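Local coordinates for protein geranyltranstransferase (Agrobacterium tumefaciens, PDB 2H8O) that probably catalyses the condensation of geranyl diphosphate with isopentenyl diphosphate to form farnesyl diphosphate, at residues Glu300-Gln303 / Glu304-Ala307; Arg248-Gly251 / Glu252-Leu256; Asn72-Glu75 / Ala76-Gly80; Pro140-His143 / Arg144-Glu148. All coordinates share one frame; numbering follows the deposited sequence.

How the interactions relate
Along the chain the order is interaction 3, interaction 4, interaction 2, interaction 1, and the four fall into two pairs on opposite sides of the chain's centre. Interactions 1 and 2 have centres 12 Å apart and sit on packed neighbours, helix 295-312 and helix 241-267, where Q305 lies against L256. Interactions 3 and 4, with centres 10 Å apart, join helix 71-82 to the short helix 142-145, with a probable hydrogen bond from H79 NE2 to P140 O. Between the pairs the centres are 32 to 39 Å apart. Each contact is local, so together they sample how separate elements of one all-helical prenyltransferase fold are built.

Interaction 1: residues Glu300-Gln303 / Glu304-Ala307; sequences EKLQ and EQVA
E300 and E304, one turn apart on helix 295-312, bring their carboxylates unusually close: E300 OE1 lies 2.9 Å from E304 OE2. Both atoms are acceptors and no hydrogen bond joins them, so two like charges are pressed together; a raised pKa for one of the two acids would be plausible. The side chains cross at about a right angle, with the carboxylate planes 63° apart. E300 reaches this point because its chain bends at chi2 (58°), while E304 runs extended, its CG 3.3 Å from E300 O.

The other oxygen of E304 turns to K301. K301 CE is 3.5 Å from E304 OE1, but the ammonium itself stays farther off, with K301 NZ 4.7 Å from E304 OE1, so any attraction between the two charges probably acts at a distance. The aliphatic part of the lysine also packs against Q305, where K301 CG is 3.4 Å from Q305 NE2.

Beneath these side chains the backbone is regular. E304 N donates to E300 O at 2.9 Å, and Q305, V306 and A307 repeat the step onto K301, L302 and Q303. Farther out, Q305 OE1 is hydrogen-bonded to S257 OG of helix 241-267, which ties down the amide, and L302 packs on S257 and L260 of the same helix and on A331 of helix 321-331. One side is thus polar and the other set into neighbouring helices, the amphipathic pattern of a peripheral helix in the all-alpha isoprenoid synthase fold.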
# COMPACT_ATOMS: atom_id res chain seq x y z
N GLU A 300 33.63 2.46 16.76
CA GLU A 300 33.93 3.90 16.77
C GLU A 300 32.87 4.68 15.98
O GLU A 300 32.43 5.73 16.42
CB GLU A 300 35.34 4.17 16.24
CG GLU A 300 35.66 5.64 15.91
CD GLU A 300 35.51 6.59 17.10
OE1 GLU A 300 35.35 7.81 16.85
OE2 GLU A 300 35.55 6.14 18.26
N LYS A 301 32.48 4.16 14.82
CA LYS A 301 31.47 4.82 13.99
C LYS A 301 30.12 4.89 14.71
O LYS A 301 29.42 5.90 14.63
CB LYS A 301 31.36 4.13 12.62
CG LYS A 301 30.36 4.75 11.63
CD LYS A 301 30.64 6.24 11.33
CE LYS A 301 31.84 6.48 10.44
NZ LYS A 301 31.49 6.45 8.98
N LEU A 302 29.75 3.83 15.43
CA LEU A 302 28.53 3.84 16.26
C LEU A 302 28.58 4.96 17.28
O LEU A 302 27.63 5.70 17.46
CB LEU A 302 28.38 2.53 17.04
CG LEU A 302 27.51 1.42 16.50
CD1 LEU A 302 27.54 0.25 17.47
CD2 LEU A 302 26.06 1.91 16.28
N GLN A 303 29.71 5.06 17.98
CA GLN A 303 29.91 6.08 18.98
C GLN A 303 29.78 7.48 18.36
O GLN A 303 29.19 8.37 18.95
CB GLN A 303 31.30 5.91 19.60
CG GLN A 303 31.45 6.39 21.03
CD GLN A 303 32.85 6.14 21.60
OE1 GLN A 303 33.78 5.77 20.87
NE2 GLN A 303 33.01 6.35 22.91
N GLU A 304 30.36 7.66 17.17
CA GLU A 304 30.28 8.92 16.43
C GLU A 304 28.84 9.28 16.10
O GLU A 304 28.43 10.42 16.28
CB GLU A 304 31.08 8.84 15.12
CG GLU A 304 32.59 8.85 15.29
CD GLU A 304 33.32 8.57 13.98
OE1 GLU A 304 32.73 8.75 12.89
OE2 GLU A 304 34.51 8.16 14.05
N GLN A 305 28.09 8.30 15.60
CA GLN A 305 26.69 8.52 15.20
C GLN A 305 25.79 8.90 16.37
O GLN A 305 24.88 9.71 16.21
CB GLN A 305 26.14 7.30 14.46
CG GLN A 305 26.67 7.21 13.06
CD GLN A 305 26.57 5.85 12.45
OE1 GLN A 305 26.03 4.92 13.07
NE2 GLN A 305 27.07 5.71 11.24
N VAL A 306 26.03 8.32 17.55
CA VAL A 306 25.28 8.71 18.74
C VAL A 306 25.59 10.15 19.12
O VAL A 306 24.70 10.91 19.48
CB VAL A 306 25.56 7.79 19.96
CG1 VAL A 306 24.93 8.37 21.20
CG2 VAL A 306 25.05 6.39 19.71
N ALA A 307 26.87 10.51 19.04
CA ALA A 307 27.28 11.88 19.32
C ALA A 307 26.65 12.87 18.33
O ALA A 307 26.14 13.91 18.73
CB ALA A 307 28.81 11.98 19.26

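Interaction 2: residues Arg248-Gly251 / Glu252-Leu256; sequences RLFG and EKIGL
R248 and E252 are joined first through the main chain, where E252 N donates to R248 O at 2.8 Å. The next three i to i+4 bonds follow in step, K253 to L249, I254 to F250 and G255 to G251, and carry helix 241-267 through the segment without a kink or bulge.

Above the first of these bonds the charged ends of R248 and E252 approach loosely. R248 NE stands 3.9 Å from E252 OE2, a long salt bridge in which the oxygen lies well out of the guanidinium plane, so charge acts here with no N-H aimed at it. A water makes up part of the gap: it donates to E252 OE2 at 2.9 Å and accepts a weak bond from R248 NE at 3.3 Å. The stronger hold on R248 lies elsewhere, in salt bridges of NH1 to E231 and to D65 of the second subunit.

In this family the helix ends in the second aspartate-rich motif, here DDLLD, and these residues lie on the turns leading up to it.

On another side of the helix F250 and I254 meet as apolar partners. I254 CG1 reaches F250 CE2 at 3.6 Å, and I254 CD1 lies 3.9 Å from F250 CZ. The ring comes within range because F250 CG is anti to the backbone N (chi1 179°). F250 also packs on C230, L323 and A309, while I254 packs on A327 and I330. K253 CG touches L249 O at 3.5 Å before the chain leads off to a salt bridge between K253 NZ and E308.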
# COMPACT_ATOMS: atom_id res chain seq x y z
N ARG A 248 14.62 14.59 10.19
CA ARG A 248 15.06 13.65 9.14
C ARG A 248 16.53 13.19 9.35
O ARG A 248 16.88 11.96 9.38
CB ARG A 248 14.85 14.28 7.76
CG ARG A 248 15.14 13.36 6.59
CD ARG A 248 15.09 14.15 5.28
NE ARG A 248 15.53 13.37 4.13
CZ ARG A 248 14.78 12.52 3.45
NH1 ARG A 248 13.52 12.30 3.80
NH2 ARG A 248 15.28 11.87 2.39
N LEU A 249 17.41 14.16 9.50
CA LEU A 249 18.81 13.83 9.72
C LEU A 249 18.99 12.99 10.97
O LEU A 249 19.76 12.02 10.97
CB LEU A 249 19.65 15.10 9.81
CG LEU A 249 20.00 15.96 8.62
CD1 LEU A 249 21.03 16.96 9.11
CD2 LEU A 249 20.57 15.15 7.47
N PHE A 250 18.29 13.35 12.04
CA PHE A 250 18.33 12.56 13.28
C PHE A 250 17.90 11.11 12.98
O PHE A 250 18.53 10.15 13.41
CB PHE A 250 17.43 13.18 14.35
CG PHE A 250 17.41 12.40 15.63
CD1 PHE A 250 18.42 12.54 16.58
CD2 PHE A 250 16.38 11.51 15.89
CE1 PHE A 250 18.38 11.80 17.76
CE2 PHE A 250 16.36 10.77 17.05
CZ PHE A 250 17.35 10.92 17.99
N GLY A 251 16.82 10.97 12.21
CA GLY A 251 16.32 9.65 11.83
C GLY A 251 17.32 8.86 11.02
O GLY A 251 17.48 7.66 11.20
N GLU A 252 18.02 9.54 10.11
CA GLU A 252 19.11 8.90 9.37
C GLU A 252 20.22 8.38 10.32
O GLU A 252 20.68 7.26 10.17
CB GLU A 252 19.65 9.85 8.27
CG GLU A 252 18.62 10.10 7.18
CD GLU A 252 19.07 11.01 6.06
OE1 GLU A 252 20.04 11.75 6.25
OE2 GLU A 252 18.45 10.95 4.96
N LYS A 253 20.62 9.17 11.32
CA LYS A 253 21.63 8.69 12.28
C LYS A 253 21.13 7.50 13.12
O LYS A 253 21.87 6.53 13.37
CB LYS A 253 22.11 9.84 13.19
CG LYS A 253 22.77 11.01 12.46
CD LYS A 253 24.08 10.59 11.77
CE LYS A 253 24.62 11.63 10.80
NZ LYS A 253 25.61 11.01 9.84
N ILE A 254 19.86 7.52 13.53
CA ILE A 254 19.26 6.38 14.23
C ILE A 254 19.36 5.13 13.37
O ILE A 254 19.75 4.08 13.84
CB ILE A 254 17.75 6.63 14.57
CG1 ILE A 254 17.60 7.68 15.66
CG2 ILE A 254 17.06 5.31 15.00
CD1 ILE A 254 17.95 7.19 17.07
N GLY A 255 19.02 5.24 12.09
CA GLY A 255 19.01 4.08 11.20
C GLY A 255 20.40 3.55 10.95
O GLY A 255 20.59 2.35 10.92
N LEU A 256 21.36 4.44 10.75
CA LEU A 256 22.76 4.06 10.59
C LEU A 256 23.23 3.29 11.84
O LEU A 256 23.88 2.24 11.73
CB LEU A 256 23.64 5.30 10.34
CG LEU A 256 23.44 6.04 9.00
CD1 LEU A 256 24.12 7.43 8.96
CD2 LEU A 256 23.96 5.17 7.89
O HOH W 1 18.84 13.75 4.29

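Interaction 3: residues Asn72-Glu75 / Ala76-Gly80; sequences NLLE and AMRHG
R78 lies back along its own helix over L74. Its CB starts 3.6 Å from E75 O, and the next atom, CG, comes within 3.4 Å of L74 O, the carbonyl that also accepts the backbone N-H of R78. With CG anti to the carbonyl carbon (chi1 -68°) and the chain extended as far as NE, the side chain runs past that carbonyl, R78 CD being 3.9 Å from L74 O. R78 NE is then 4.1 Å from L74 CG. The guanidinium follows, with L74 CG 3.7 Å above its plane and toward the rim of one face, and R78 NH1 touches L74 CD2 at 3.4 Å. R78 NH2 ends 4.1 Å from E75 CG; the E75 carboxylate is not in contact with it. NH1 is hydrogen-bonded to the carbonyl of L58 and NE is also bonded outside the segments, so the leucine cushions a tip whose direction is set from outside this turn.

The other branch of L74, CD1, faces M77 SD, which also lies loosely against L73, and both L73 and M77 go on to pack on I191 of the second subunit.

Helix 71-82 is thus held on several sides: A76 and M77 rest on T150 and S157 of helix 148-167, A76 packs on V142, and H79 NE2 bonds to P140 O at the end of strand 139-140.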
# COMPACT_ATOMS: atom_id res chain seq x y z
N ASN A 72 -10.61 -14.99 9.00
CA ASN A 72 -9.33 -15.70 8.92
C ASN A 72 -8.20 -14.76 8.50
O ASN A 72 -7.13 -14.73 9.10
CB ASN A 72 -9.41 -16.90 7.98
CG ASN A 72 -8.16 -17.75 8.03
OD1 ASN A 72 -7.90 -18.44 9.03
ND2 ASN A 72 -7.35 -17.68 6.97
N LEU A 73 -8.45 -13.97 7.46
CA LEU A 73 -7.45 -12.98 7.03
C LEU A 73 -7.14 -11.98 8.14
O LEU A 73 -5.99 -11.62 8.38
CB LEU A 73 -7.94 -12.26 5.78
CG LEU A 73 -6.97 -11.21 5.23
CD1 LEU A 73 -5.60 -11.82 4.94
CD2 LEU A 73 -7.58 -10.55 3.98
N LEU A 74 -8.17 -11.51 8.82
CA LEU A 74 -7.99 -10.58 9.94
C LEU A 74 -7.15 -11.21 11.05
O LEU A 74 -6.27 -10.59 11.59
CB LEU A 74 -9.36 -10.09 10.42
CG LEU A 74 -9.44 -8.91 11.37
CD1 LEU A 74 -8.74 -7.72 10.79
CD2 LEU A 74 -10.91 -8.60 11.71
N GLU A 75 -7.41 -12.48 11.39
CA GLU A 75 -6.57 -13.18 12.38
C GLU A 75 -5.10 -13.24 11.95
O GLU A 75 -4.20 -13.10 12.78
CB GLU A 75 -7.13 -14.60 12.61
CG GLU A 75 -8.41 -14.62 13.40
CD GLU A 75 -9.00 -16.01 13.54
OE1 GLU A 75 -8.36 -17.00 13.11
OE2 GLU A 75 -10.13 -16.13 14.10
N ALA A 76 -4.86 -13.46 10.66
CA ALA A 76 -3.50 -13.52 10.12
C ALA A 76 -2.80 -12.17 10.24
O ALA A 76 -1.61 -12.11 10.60
CB ALA A 76 -3.52 -14.00 8.65
N MET A 77 -3.54 -11.10 9.95
CA MET A 77 -3.04 -9.73 10.13
C MET A 77 -2.67 -9.50 11.60
O MET A 77 -1.60 -8.98 11.89
CB MET A 77 -4.05 -8.67 9.66
CG MET A 77 -4.40 -8.73 8.16
SD MET A 77 -5.87 -7.72 7.66
CE MET A 77 -5.20 -6.05 7.90
N ARG A 78 -3.56 -9.84 12.52
CA ARG A 78 -3.27 -9.70 13.94
C ARG A 78 -2.04 -10.49 14.36
O ARG A 78 -1.22 -10.01 15.16
CB ARG A 78 -4.46 -10.14 14.78
CG ARG A 78 -5.70 -9.27 14.68
CD ARG A 78 -6.84 -9.92 15.43
NE ARG A 78 -8.09 -9.19 15.25
CZ ARG A 78 -9.30 -9.73 15.16
NH1 ARG A 78 -10.36 -8.95 15.00
NH2 ARG A 78 -9.47 -11.06 15.25
N HIS A 79 -1.89 -11.70 13.82
CA HIS A 79 -0.74 -12.54 14.12
C HIS A 79 0.54 -11.84 13.65
O HIS A 79 1.55 -11.82 14.35
CB HIS A 79 -0.86 -13.93 13.49
CG HIS A 79 0.17 -14.89 14.00
ND1 HIS A 79 0.10 -15.45 15.26
CD2 HIS A 79 1.31 -15.36 13.44
CE1 HIS A 79 1.14 -16.24 15.44
NE2 HIS A 79 1.89 -16.21 14.35
N GLY A 80 0.48 -11.25 12.46
CA GLY A 80 1.63 -10.54 11.90
C GLY A 80 2.03 -9.37 12.78
O GLY A 80 3.22 -9.11 13.00

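Interaction 4: residues Pro140-His143 / Arg144-Glu148; sequences PTVH and RKFDE
The F146 ring turns its edge to V142: F146 CD2 lies 3.4 Å from V142 O, with the oxygen in the ring plane. F146 CD2 also touches V142 CG1 at 4.0 Å. Because F146 N donates to V142 O at 2.9 Å, backbone and side chain of F146 converge on a single oxygen. Here the short helix 142-145 ends, as F146 is the first residue to leave helical angles (phi/psi -110/-110°).

At the start of the turn, T141 O accepts K145 N at 3.0 Å and, weakly, R144 N. T141 sits at the N-cap position, but its side chain makes no capping bond; OG1 bonds to D133 O and, weakly, to D134 O. T141 OG1 also meets R144 CG at 3.3 Å.

H143 has its CG wedged between the backbone N and the carbonyl carbon (chi1 60°), which brings the imidazole against the next peptide, H143 CG 3.4 Å from R144 N, and beside the CG of R144. Its CB also touches E148 CA. The H143 side chain packs on D126 and P128 of the first aspartate-rich motif, and the PTVH sequence here follows the RRG that comes after that motif in this family.

Past the turn, D147 begins helix 148-167: its side chain caps a backbone N there, and OD1 is hydrogen-bonded to T150. Between the two helices H143 and D147 approach through CA-H...O contacts, chiefly H143 CA to D147 O at 3.5 Å, the reverse contact being more bent, so weak polar contacts and van der Waals packing link one helix end to the next helix start.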
# COMPACT_ATOMS: atom_id res chain seq x y z
N PRO A 140 5.19 -19.26 15.44
CA PRO A 140 5.14 -19.60 14.03
C PRO A 140 4.95 -18.33 13.21
O PRO A 140 4.28 -17.39 13.63
CB PRO A 140 3.90 -20.50 13.91
CG PRO A 140 3.10 -20.21 15.13
CD PRO A 140 4.06 -19.85 16.19
N THR A 141 5.58 -18.30 12.05
CA THR A 141 5.35 -17.22 11.12
C THR A 141 3.94 -17.33 10.52
O THR A 141 3.28 -18.34 10.62
CB THR A 141 6.42 -17.21 10.03
OG1 THR A 141 6.57 -18.53 9.52
CG2 THR A 141 7.76 -16.74 10.58
N VAL A 142 3.48 -16.25 9.89
CA VAL A 142 2.10 -16.22 9.43
C VAL A 142 1.82 -17.33 8.42
O VAL A 142 0.77 -17.96 8.49
CB VAL A 142 1.70 -14.82 8.87
CG1 VAL A 142 0.32 -14.87 8.21
CG2 VAL A 142 1.73 -13.80 9.99
N HIS A 143 2.75 -17.61 7.50
CA HIS A 143 2.50 -18.64 6.47
C HIS A 143 2.48 -20.05 7.07
O HIS A 143 1.85 -20.95 6.51
CB HIS A 143 3.48 -18.57 5.28
CG HIS A 143 4.91 -18.76 5.66
ND1 HIS A 143 5.67 -17.72 6.15
CD2 HIS A 143 5.72 -19.85 5.65
CE1 HIS A 143 6.89 -18.16 6.41
NE2 HIS A 143 6.94 -19.45 6.12
N ARG A 144 3.16 -20.23 8.19
CA ARG A 144 3.17 -21.51 8.91
C ARG A 144 1.89 -21.71 9.72
O ARG A 144 1.30 -22.80 9.68
CB ARG A 144 4.40 -21.61 9.81
CG ARG A 144 5.69 -21.62 9.03
CD ARG A 144 6.01 -22.99 8.51
NE ARG A 144 6.32 -23.87 9.63
CZ ARG A 144 6.60 -25.17 9.52
NH1 ARG A 144 6.61 -25.76 8.33
NH2 ARG A 144 6.86 -25.87 10.61
N LYS A 145 1.45 -20.69 10.44
CA LYS A 145 0.21 -20.78 11.23
C LYS A 145 -1.06 -20.82 10.36
O LYS A 145 -2.04 -21.49 10.69
CB LYS A 145 0.15 -19.61 12.23
CG LYS A 145 -1.07 -19.62 13.13
CD LYS A 145 -0.92 -18.64 14.28
CE LYS A 145 -2.12 -18.72 15.24
NZ LYS A 145 -2.09 -19.92 16.14
N PHE A 146 -1.02 -20.11 9.23
CA PHE A 146 -2.12 -20.07 8.27
C PHE A 146 -1.65 -20.81 7.02
O PHE A 146 -1.50 -22.04 7.04
CB PHE A 146 -2.56 -18.61 8.02
CG PHE A 146 -3.06 -17.94 9.27
CD1 PHE A 146 -4.40 -17.94 9.59
CD2 PHE A 146 -2.16 -17.38 10.17
CE1 PHE A 146 -4.86 -17.37 10.77
CE2 PHE A 146 -2.61 -16.80 11.35
CZ PHE A 146 -3.96 -16.79 11.65
N ASP A 147 -1.42 -20.09 5.93
CA ASP A 147 -0.79 -20.64 4.74
C ASP A 147 -0.14 -19.50 3.95
O ASP A 147 -0.28 -18.33 4.32
CB ASP A 147 -1.76 -21.48 3.89
CG ASP A 147 -2.97 -20.72 3.38
OD1 ASP A 147 -2.95 -19.49 3.21
OD2 ASP A 147 -3.97 -21.40 3.08
N GLU A 148 0.57 -19.85 2.88
CA GLU A 148 1.32 -18.83 2.14
C GLU A 148 0.37 -17.79 1.51
O GLU A 148 0.64 -16.60 1.59
CB GLU A 148 2.22 -19.45 1.07
CG GLU A 148 3.46 -20.12 1.63
CD GLU A 148 4.35 -20.70 0.56
OE1 GLU A 148 4.53 -20.07 -0.49
OE2 GLU A 148 4.89 -21.80 0.80